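Local coordinates for glycosylation Associate Protein 1 (Streptococcus agalactiae serotype V, PDB 6OYC), which probably acts, in complex with its partner proteins Gap2 and Gap3, in the glycosylation and export of adhesins by the accessory Sec system, at residues 255-260 with 279-284. Residues are numbered along the deposited sequence; the frame is centred on the assembly and turned at random.
Sequences VFSERN and ICDRLD. With SO4 (sulfate ion), chain J.
Val255 and Cys280 pair at the C-terminal ends of two parallel strands in a Rossmann-like sheet, consistent with the GT-B clan of this family. Val255 N donates to Ile279 O at 2.7 Å, nearly straight at 175°. The return bond, Asp281 N to Val255 O, is weak. Val255 O also receives a CA-H...O contact from Cys280 CA at 3.1 Å. The two side chains lie on the same sheet face, with Val255 CB against Cys280 CB.

Beyond the strand ends, the Asp281 carboxylate grips Ser257 with both oxygens. Its OD1 accepts Ser257 N at 3.0 Å, on the syn side but 27° out of the carboxylate plane. Its OD2 takes the Ser257 hydroxyl OG at 2.8 Å through its syn lone pair. Ser257 OG sits between its own backbone N and carbonyl carbon (chi1 61°), where it can meet OD2 while the amide holds OD1. The Phe256 side chain crosses that of Asp281 at about a right angle, its CD1 3.5 Å from Asp281 CG. Arg282 CD packs on Ser257 CB. The Arg282 guanidinium turns to Asp284, giving NE to OD1 and NH2 to OD2 in a side-on salt bridge.

On the other side of the turn, Asn260 OD1 accepts Phe256 N at 2.8 Å, and Asn260 ND2 binds a sulfate, probably from the crystallisation liquor, through its O3 and also bonds to Phe234 O. Thus the loop after strand 250-255 is tied both to the end of strand 277-280 and within itself. Arg282 is the N-cap residue of helix 283-292, whose Ile285 touches Val255 and Ser257. Val265 of helix 262-267 also packs on Val255, while Phe256 reaches Asp33 of helix 33-43.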
# COMPACT_ATOMS: atom_id res chain seq x y z
N VAL A 255 -11.38 -5.13 10.36
CA VAL A 255 -12.00 -5.40 9.07
C VAL A 255 -11.75 -4.18 8.17
O VAL A 255 -12.09 -3.04 8.53
CB VAL A 255 -13.51 -5.68 9.23
CG1 VAL A 255 -14.23 -5.65 7.87
CG2 VAL A 255 -13.73 -7.00 9.93
N PHE A 256 -11.17 -4.41 6.99
CA PHE A 256 -10.77 -3.34 6.08
C PHE A 256 -11.37 -3.62 4.71
O PHE A 256 -11.04 -4.63 4.07
CB PHE A 256 -9.24 -3.25 6.00
CG PHE A 256 -8.75 -2.02 5.30
CD1 PHE A 256 -9.16 -0.75 5.72
CD2 PHE A 256 -7.88 -2.11 4.22
CE1 PHE A 256 -8.69 0.39 5.09
CE2 PHE A 256 -7.41 -0.96 3.56
CZ PHE A 256 -7.82 0.29 4.00
N SER A 257 -12.24 -2.72 4.25
CA SER A 257 -13.06 -3.00 3.08
C SER A 257 -12.23 -3.30 1.82
O SER A 257 -12.67 -4.08 0.97
CB SER A 257 -14.00 -1.83 2.82
OG SER A 257 -13.27 -0.64 2.57
N GLU A 258 -11.03 -2.70 1.67
CA GLU A 258 -10.24 -2.98 0.48
C GLU A 258 -9.75 -4.43 0.45
O GLU A 258 -9.59 -5.01 -0.62
CB GLU A 258 -9.05 -2.03 0.39
CG GLU A 258 -8.12 -2.24 -0.81
CD GLU A 258 -6.75 -1.54 -0.66
OE1 GLU A 258 -6.41 -0.69 -1.51
OE2 GLU A 258 -6.02 -1.84 0.32
N ARG A 259 -9.53 -5.04 1.62
CA ARG A 259 -9.05 -6.40 1.79
C ARG A 259 -10.16 -7.41 2.03
O ARG A 259 -10.08 -8.54 1.56
CB ARG A 259 -8.08 -6.47 2.97
CG ARG A 259 -7.55 -7.85 3.30
CD ARG A 259 -6.60 -7.81 4.50
NE ARG A 259 -7.30 -7.46 5.74
CZ ARG A 259 -7.10 -6.33 6.42
NH1 ARG A 259 -6.22 -5.43 6.00
NH2 ARG A 259 -7.79 -6.10 7.54
N ASN A 260 -11.20 -7.04 2.75
CA ASN A 260 -12.13 -8.02 3.28
C ASN A 260 -13.42 -8.05 2.49
O ASN A 260 -14.00 -7.00 2.19
CB ASN A 260 -12.38 -7.74 4.76
CG ASN A 260 -11.13 -7.98 5.58
OD1 ASN A 260 -10.71 -7.13 6.37
ND2 ASN A 260 -10.51 -9.13 5.36
N ILE A 279 -12.99 -3.60 14.83
CA ILE A 279 -12.77 -2.32 14.17
C ILE A 279 -13.10 -2.48 12.69
O ILE A 279 -12.71 -3.48 12.08
CB ILE A 279 -11.32 -1.84 14.30
CG1 ILE A 279 -10.92 -1.58 15.75
CG2 ILE A 279 -11.10 -0.57 13.45
CD1 ILE A 279 -9.41 -1.48 15.90
N CYS A 280 -13.75 -1.48 12.10
CA CYS A 280 -13.70 -1.41 10.65
C CYS A 280 -13.68 0.03 10.17
O CYS A 280 -13.99 0.97 10.91
CB CYS A 280 -14.84 -2.18 9.98
SG CYS A 280 -16.39 -1.75 10.63
N ASP A 281 -13.28 0.17 8.91
CA ASP A 281 -13.18 1.47 8.27
C ASP A 281 -14.51 1.96 7.70
O ASP A 281 -14.60 3.13 7.30
CB ASP A 281 -12.13 1.41 7.14
CG ASP A 281 -12.49 0.42 6.05
OD1 ASP A 281 -12.91 -0.71 6.36
OD2 ASP A 281 -12.37 0.78 4.86
N ARG A 282 -15.55 1.14 7.65
CA ARG A 282 -16.76 1.57 6.97
C ARG A 282 -17.98 1.46 7.86
O ARG A 282 -18.12 0.50 8.64
CB ARG A 282 -16.95 0.78 5.68
CG ARG A 282 -16.03 1.26 4.55
CD ARG A 282 -16.44 0.63 3.25
NE ARG A 282 -17.81 1.00 2.93
CZ ARG A 282 -18.12 1.98 2.09
NH1 ARG A 282 -17.15 2.63 1.47
NH2 ARG A 282 -19.39 2.29 1.86
N LEU A 283 -18.87 2.45 7.74
CA LEU A 283 -20.08 2.48 8.56
C LEU A 283 -21.10 1.44 8.10
O LEU A 283 -21.74 0.80 8.94
CB LEU A 283 -20.69 3.88 8.55
CG LEU A 283 -20.00 4.91 9.43
CD1 LEU A 283 -20.69 6.25 9.32
CD2 LEU A 283 -19.98 4.45 10.86
N ASP A 284 -21.25 1.24 6.79
CA ASP A 284 -22.19 0.21 6.33
C ASP A 284 -21.76 -1.18 6.78
O ASP A 284 -22.57 -1.95 7.32
CB ASP A 284 -22.39 0.26 4.80
CG ASP A 284 -21.08 0.39 4.00
OD1 ASP A 284 -19.99 0.33 4.58
OD2 ASP A 284 -21.15 0.55 2.75
S SO4 J . -11.18 -12.50 3.62
O1 SO4 J . -10.22 -12.63 4.71
O2 SO4 J . -12.08 -13.66 3.58
O3 SO4 J . -11.99 -11.28 3.82
O4 SO4 J . -10.46 -12.37 2.34